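Local coordinates for carboxyl esterase NP (Bacillus subtilis, PDB 4CCW), which catalyses the hydrolysis of carboxylic esters to an alcohol and a carboxylate, as a carboxylesterase of the alpha/beta hydrolase superfamily, at residues S26-R31 and P72-W77; G50-P55 and K80-A85. All coordinates share one frame; numbering follows the deposited sequence.

How the contacts relate
Contact 1 and contact 2 lie about 12 Å apart, centre to centre, in the same flank of the molecule, and both involve the beta-alpha-beta crossover formed by strand 56-60, helix 74-80 and strand 82-86. Along the sequence their segments alternate: 26-31, 50-55, 72-77, 80-85. Contact 1 packs the N-terminal link before strand 32-39 on the start of the crossover helix; contact 2 sets the link between strands 42-49 and 56-60 beside the start of strand 82-86, which lies between them in the alpha/beta hydrolase sheet. They meet directly, with Ile74 CD1 packed 3.3 Å from Thr83 OG1. Both are away from the active-site His273.

Contact 1 of 2, residues S26-R31 and P72-W77; sequences SLWPVR and PNIADW
Ile74 lays its side chain over one face of the Trp28 indole and makes a CH-pi contact with it. The methyl Ile74 CG2 stands 3.8 Å from the centroid of the five-membered ring of Trp28 and only 12° off its normal, which establishes approach over the face. The other branch of the isoleucine works along the same ring system: Ile74 CG1 is 3.5 Å from Trp28 CZ2, and Ile74 CD1 reaches the same carbon at 3.9 Å. With CG1 anti to the backbone N (chi1 -166°), both branches are brought to the indole, and the two side chains cross at about a right angle. The in-plane edge of the indole meets a carbonyl of its own segment, Val30 O, while its NE1 is hydrogen-bonded to Ser49 OG on strand 42-49. No hydrogen bond joins 26-31 to 72-77, and the 224 Å² they bury against each other is mainly apolar.

In fold terms, 26-31 is the irregular link from helix 12-24 to strand 32-39, whereas Ile74 opens helix 74-80, the helix of the crossover between parallel strands 56-60 and 82-86 of the alpha/beta hydrolase sheet. Ile74 also touches Ser49 and Leu59, from strands 42-49 and 56-60, and so bridges the N-terminal link to the sheet.

The remaining contacts are aliphatic and lie nearer the surface. Pro29 CD sits 3.5 Å from Ile74 CG2, so that methyl touches the pyrrolidine and the indole face in directions roughly at right angles. Farther out, Pro29 CG meets Ala75 CB at 3.9 Å. Val30 points its CB toward the helix, but Val30 CG1 comes no closer than 4.4 Å to Ile74 CG1, a looser van der Waals contact.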
loop_
_atom_site.group_PDB
_atom_site.type_symbol
_atom_site.label_atom_id
_atom_site.label_comp_id
_atom_site.label_asym_id
_atom_site.label_seq_id
_atom_site.Cartn_x
_atom_site.Cartn_y
_atom_site.Cartn_z
ATOM N N SER A 26 -10.024 -15.723 -1.424
ATOM C CA SER A 26 -9.956 -17.118 -0.999
ATOM C C SER A 26 -8.530 -17.538 -0.611
ATOM O O SER A 26 -8.336 -18.612 -0.032
ATOM C CB SER A 26 -10.523 -18.048 -2.079
ATOM O OG SER A 26 -9.621 -18.185 -3.163
ATOM N N LEU A 27 -7.550 -16.690 -0.937
ATOM C CA LEU A 27 -6.155 -16.889 -0.524
ATOM C C LEU A 27 -5.885 -16.396 0.905
ATOM O O LEU A 27 -4.768 -16.567 1.428
ATOM C CB LEU A 27 -5.187 -16.198 -1.493
ATOM C CG LEU A 27 -5.262 -16.482 -2.998
ATOM C CD1 LEU A 27 -4.313 -15.561 -3.756
ATOM C CD2 LEU A 27 -4.983 -17.946 -3.321
ATOM N N TRP A 28 -6.908 -15.775 1.513
ATOM C CA TRP A 28 -6.846 -15.267 2.883
ATOM C C TRP A 28 -6.983 -16.442 3.827
ATOM O O TRP A 28 -8.025 -17.110 3.831
ATOM C CB TRP A 28 -8.004 -14.306 3.094
ATOM C CG TRP A 28 -7.747 -13.109 3.972
ATOM C CD1 TRP A 28 -8.013 -12.978 5.337
ATOM C CD2 TRP A 28 -7.209 -11.801 3.560
ATOM N NE1 TRP A 28 -7.670 -11.727 5.783
ATOM C CE2 TRP A 28 -7.181 -10.971 4.768
ATOM C CE3 TRP A 28 -6.758 -11.261 2.358
ATOM C CZ2 TRP A 28 -6.719 -9.662 4.749
ATOM C CZ3 TRP A 28 -6.291 -9.942 2.351
ATOM C CH2 TRP A 28 -6.273 -9.160 3.519
ATOM N N PRO A 29 -5.938 -16.731 4.632
ATOM C CA PRO A 29 -5.958 -17.956 5.452
ATOM C C PRO A 29 -6.565 -17.785 6.842
ATOM O O PRO A 29 -6.358 -18.634 7.717
ATOM C CB PRO A 29 -4.476 -18.308 5.569
ATOM C CG PRO A 29 -3.781 -16.991 5.515
ATOM C CD PRO A 29 -4.660 -16.009 4.774
ATOM N N VAL A 30 -7.308 -16.703 7.043
ATOM C CA VAL A 30 -7.963 -16.451 8.323
ATOM C C VAL A 30 -9.366 -15.881 8.088
ATOM O O VAL A 30 -9.661 -15.399 6.999
ATOM C CB VAL A 30 -7.092 -15.536 9.225
ATOM C CG1 VAL A 30 -7.175 -14.075 8.790
ATOM C CG2 VAL A 30 -7.475 -15.693 10.687
ATOM N N ARG A 31 -10.236 -15.960 9.093
ATOM C CA ARG A 31 -11.586 -15.415 8.969
ATOM C C ARG A 31 -11.537 -13.902 8.784
ATOM O O ARG A 31 -10.867 -13.192 9.538
ATOM C CB ARG A 31 -12.449 -15.760 10.187
ATOM C CG ARG A 31 -13.909 -15.993 9.828
ATOM C CD ARG A 31 -14.882 -15.735 10.971
ATOM N NE ARG A 31 -14.453 -16.293 12.254
ATOM C CZ ARG A 31 -14.241 -15.573 13.355
ATOM N NH1 ARG A 31 -14.420 -14.256 13.346
ATOM N NH2 ARG A 31 -13.852 -16.169 14.472
ATOM N N PRO A 72 -0.040 -13.235 2.271
ATOM C CA PRO A 72 1.092 -13.948 2.883
ATOM C C PRO A 72 1.444 -13.472 4.290
ATOM O O PRO A 72 2.316 -14.056 4.941
ATOM C CB PRO A 72 2.271 -13.617 1.956
ATOM C CG PRO A 72 1.698 -12.923 0.766
ATOM C CD PRO A 72 0.418 -12.309 1.221
ATOM N N ASN A 73 0.781 -12.419 4.746
ATOM C CA ASN A 73 1.204 -11.719 5.957
ATOM C C ASN A 73 0.105 -11.711 6.992
ATOM O O ASN A 73 0.367 -11.567 8.183
ATOM C CB ASN A 73 1.576 -10.264 5.640
ATOM C CG ASN A 73 2.341 -10.121 4.344
ATOM O OD1 ASN A 73 1.766 -9.730 3.320
ATOM N ND2 ASN A 73 3.634 -10.465 4.364
ATOM N N ILE A 74 -1.130 -11.872 6.531
ATOM C CA ILE A 74 -2.285 -11.599 7.371
ATOM C C ILE A 74 -2.489 -12.618 8.507
ATOM O O ILE A 74 -2.975 -12.248 9.568
ATOM C CB ILE A 74 -3.574 -11.404 6.534
ATOM C CG1 ILE A 74 -4.691 -10.772 7.385
ATOM C CG2 ILE A 74 -4.029 -12.715 5.904
ATOM C CD1 ILE A 74 -4.409 -9.350 7.827
ATOM N N ALA A 75 -2.104 -13.879 8.301
ATOM C CA ALA A 75 -2.238 -14.890 9.375
ATOM C C ALA A 75 -1.382 -14.542 10.597
ATOM O O ALA A 75 -1.853 -14.638 11.737
ATOM C CB ALA A 75 -1.899 -16.282 8.866
ATOM N N ASP A 76 -0.137 -14.131 10.352
ATOM C CA ASP A 76 0.780 -13.697 11.415
ATOM C C ASP A 76 0.335 -12.369 12.043
ATOM O O ASP A 76 0.188 -12.279 13.261
ATOM C CB ASP A 76 2.217 -13.555 10.892
ATOM C CG ASP A 76 2.974 -14.880 10.828
ATOM O OD1 ASP A 76 2.523 -15.895 11.408
ATOM O OD2 ASP A 76 4.051 -14.896 10.191
ATOM N N TRP A 77 0.122 -11.338 11.222
ATOM C CA TRP A 77 -0.215 -10.021 11.773
ATOM C C TRP A 77 -1.546 -10.017 12.460
ATOM O O TRP A 77 -1.697 -9.387 13.509
ATOM C CB TRP A 77 -0.135 -8.909 10.720
ATOM C CG TRP A 77 1.256 -8.680 10.191
ATOM C CD1 TRP A 77 2.462 -9.036 10.786
ATOM C CD2 TRP A 77 1.637 -8.027 8.930
ATOM N NE1 TRP A 77 3.525 -8.666 10.006
ATOM C CE2 TRP A 77 3.105 -8.056 8.882
ATOM C CE3 TRP A 77 0.938 -7.451 7.877
ATOM C CZ2 TRP A 77 3.818 -7.524 7.820
ATOM C CZ3 TRP A 77 1.670 -6.904 6.809
ATOM C CH2 TRP A 77 3.075 -6.945 6.784
#

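Contact 2 of 2, residues G50-P55 and K80-A85; sequences GPEDAP and KYRTYA
Arg82 runs its side chain alongside the turn of 50-55, meeting a succession of backbone oxygens before its guanidinium reaches Gly50 and Glu52. At the root, Arg82 CB lies 3.4 Å from both Pro51 O and Ala54 O. The chain leaves with CG anti to the backbone N, and Arg82 CG also lies by Pro51 O, at 3.9 Å. After the bend at chi2 (62°), Arg82 CD remains close to Pro51 O, at 3.5 Å. Beyond it, NE gives a weak hydrogen bond to Tyr84 OH, which lies in the guanidinium plane at its edge.

The head group is used on both edge and face. Arg82 NH1 donates to Gly50 O at 2.8 Å, a short but bent bond with an N-H...O angle of 138°, the oxygen tilted 16° from the guanidinium plane. Glu52 CG covers the centre of one face, 3.8 Å above the plane. The Glu52 carboxylate makes no salt bridge: Glu52 OE2 is 4.5 Å from Arg82 NH2 and well out of plane, so any attraction between the charges is probably long-range.

Beside this side chain, the backbones join through Arg82 N and Pro55 O, a 2.7 Å hydrogen bond. Pro55 O also approaches the edge of the Tyr81 ring, while Pro55 CG packs against Tyr81 CD1. Gly50 CA comes to 3.7 Å from Tyr81 O, so the two backbones run close together here.

Pro51 to Ala54 form a type I beta turn, closed by Ala54 N to Pro51 O, that leads from strand 42-49 into strand 56-60. Strand 82-86 pairs antiparallel with the former and parallel with the latter; Arg82 thus lies where the connecting turn meets the strand between them, in the mixed N-terminal part of an alpha/beta hydrolase sheet.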
loop_
_atom_site.group_PDB
_atom_site.type_symbol
_atom_site.label_atom_id
_atom_site.label_comp_id
_atom_site.label_asym_id
_atom_site.label_seq_id
_atom_site.Cartn_x
_atom_site.Cartn_y
_atom_site.Cartn_z
ATOM N N GLY A 50 -8.718 -10.713 12.656
ATOM C CA GLY A 50 -8.108 -10.652 13.983
ATOM C C GLY A 50 -9.101 -10.361 15.092
ATOM O O GLY A 50 -10.247 -9.989 14.817
ATOM N N PRO A 51 -8.663 -10.520 16.362
ATOM C CA PRO A 51 -9.568 -10.397 17.508
ATOM C C PRO A 51 -10.132 -8.988 17.596
ATOM O O PRO A 51 -9.395 -8.020 17.436
ATOM C CB PRO A 51 -8.660 -10.675 18.712
ATOM C CG PRO A 51 -7.455 -11.363 18.161
ATOM C CD PRO A 51 -7.277 -10.773 16.788
ATOM N N GLU A 52 -11.434 -8.882 17.844
ATOM C CA GLU A 52 -12.108 -7.588 17.824
ATOM C C GLU A 52 -11.579 -6.630 18.900
ATOM O O GLU A 52 -11.560 -5.423 18.691
ATOM C CB GLU A 52 -13.626 -7.767 17.950
ATOM C CG GLU A 52 -14.291 -8.281 16.680
ATOM C CD GLU A 52 -15.780 -8.522 16.850
ATOM O OE1 GLU A 52 -16.249 -8.548 17.998
ATOM O OE2 GLU A 52 -16.484 -8.695 15.835
ATOM N N ASP A 53 -11.128 -7.176 20.029
ATOM C CA ASP A 53 -10.594 -6.364 21.131
ATOM C C ASP A 53 -9.084 -6.084 21.068
ATOM O O ASP A 53 -8.546 -5.384 21.934
ATOM C CB ASP A 53 -10.972 -6.971 22.493
ATOM C CG ASP A 53 -10.584 -8.435 22.624
ATOM O OD1 ASP A 53 -10.026 -9.019 21.668
ATOM O OD2 ASP A 53 -10.839 -9.012 23.702
ATOM N N ALA A 54 -8.406 -6.626 20.057
ATOM C CA ALA A 54 -6.958 -6.448 19.908
ATOM C C ALA A 54 -6.624 -5.032 19.417
ATOM O O ALA A 54 -7.477 -4.376 18.816
ATOM C CB ALA A 54 -6.394 -7.494 18.955
ATOM N N PRO A 55 -5.386 -4.551 19.674
ATOM C CA PRO A 55 -4.957 -3.258 19.137
ATOM C C PRO A 55 -5.146 -3.174 17.619
ATOM O O PRO A 55 -4.925 -4.160 16.918
ATOM C CB PRO A 55 -3.458 -3.205 19.479
ATOM C CG PRO A 55 -3.094 -4.574 19.965
ATOM C CD PRO A 55 -4.349 -5.132 20.547
ATOM N N LYS A 80 -2.238 -11.059 16.378
ATOM C CA LYS A 80 -1.995 -10.140 17.490
ATOM C C LYS A 80 -2.772 -8.823 17.398
ATOM O O LYS A 80 -3.006 -8.165 18.413
ATOM C CB LYS A 80 -0.494 -9.854 17.624
ATOM C CG LYS A 80 0.351 -11.076 17.968
ATOM C CD LYS A 80 1.841 -10.746 18.020
ATOM C CE LYS A 80 2.161 -9.767 19.142
ATOM N NZ LYS A 80 3.301 -8.890 18.757
ATOM N N TYR A 81 -3.190 -8.458 16.191
ATOM C CA TYR A 81 -3.803 -7.152 15.954
ATOM C C TYR A 81 -5.157 -7.261 15.299
ATOM O O TYR A 81 -5.401 -8.168 14.498
ATOM C CB TYR A 81 -2.894 -6.273 15.065
ATOM C CG TYR A 81 -1.569 -5.974 15.711
ATOM C CD1 TYR A 81 -1.427 -4.915 16.606
ATOM C CD2 TYR A 81 -0.458 -6.773 15.449
ATOM C CE1 TYR A 81 -0.214 -4.659 17.222
ATOM C CE2 TYR A 81 0.758 -6.521 16.059
ATOM C CZ TYR A 81 0.871 -5.467 16.944
ATOM O OH TYR A 81 2.083 -5.223 17.552
ATOM N N ARG A 82 -6.031 -6.315 15.630
ATOM C CA ARG A 82 -7.239 -6.122 14.867
ATOM C C ARG A 82 -6.820 -5.407 13.595
ATOM O O ARG A 82 -6.551 -4.203 13.605
ATOM C CB ARG A 82 -8.250 -5.297 15.660
ATOM C CG ARG A 82 -9.552 -5.011 14.924
ATOM C CD ARG A 82 -10.304 -6.290 14.581
ATOM N NE ARG A 82 -11.644 -6.034 14.031
ATOM C CZ ARG A 82 -12.429 -6.973 13.511
ATOM N NH1 ARG A 82 -12.015 -8.234 13.470
ATOM N NH2 ARG A 82 -13.639 -6.659 13.041
ATOM N N THR A 83 -6.738 -6.160 12.502
ATOM C CA THR A 83 -6.078 -5.679 11.302
ATOM C C THR A 83 -7.077 -5.299 10.214
ATOM O O THR A 83 -7.889 -6.133 9.791
ATOM C CB THR A 83 -5.138 -6.752 10.729
ATOM O OG1 THR A 83 -5.911 -7.886 10.329
ATOM C CG2 THR A 83 -4.172 -7.200 11.769
ATOM N N TYR A 84 -7.002 -4.044 9.774
ATOM C CA TYR A 84 -7.889 -3.520 8.740
ATOM C C TYR A 84 -7.093 -3.269 7.467
ATOM O O TYR A 84 -6.228 -2.384 7.434
ATOM C CB TYR A 84 -8.554 -2.212 9.183
ATOM C CG TYR A 84 -9.369 -2.309 10.453
ATOM C CD1 TYR A 84 -10.663 -2.827 10.439
ATOM C CD2 TYR A 84 -8.845 -1.873 11.670
ATOM C CE1 TYR A 84 -11.408 -2.908 11.608
ATOM C CE2 TYR A 84 -9.580 -1.962 12.849
ATOM C CZ TYR A 84 -10.859 -2.469 12.809
ATOM O OH TYR A 84 -11.593 -2.549 13.975
ATOM N N ALA A 85 -7.397 -4.029 6.419
ATOM C CA ALA A 85 -6.788 -3.795 5.106
ATOM C C ALA A 85 -7.673 -2.883 4.270
ATOM O O ALA A 85 -8.758 -3.272 3.833
ATOM C CB ALA A 85 -6.522 -5.112 4.389
#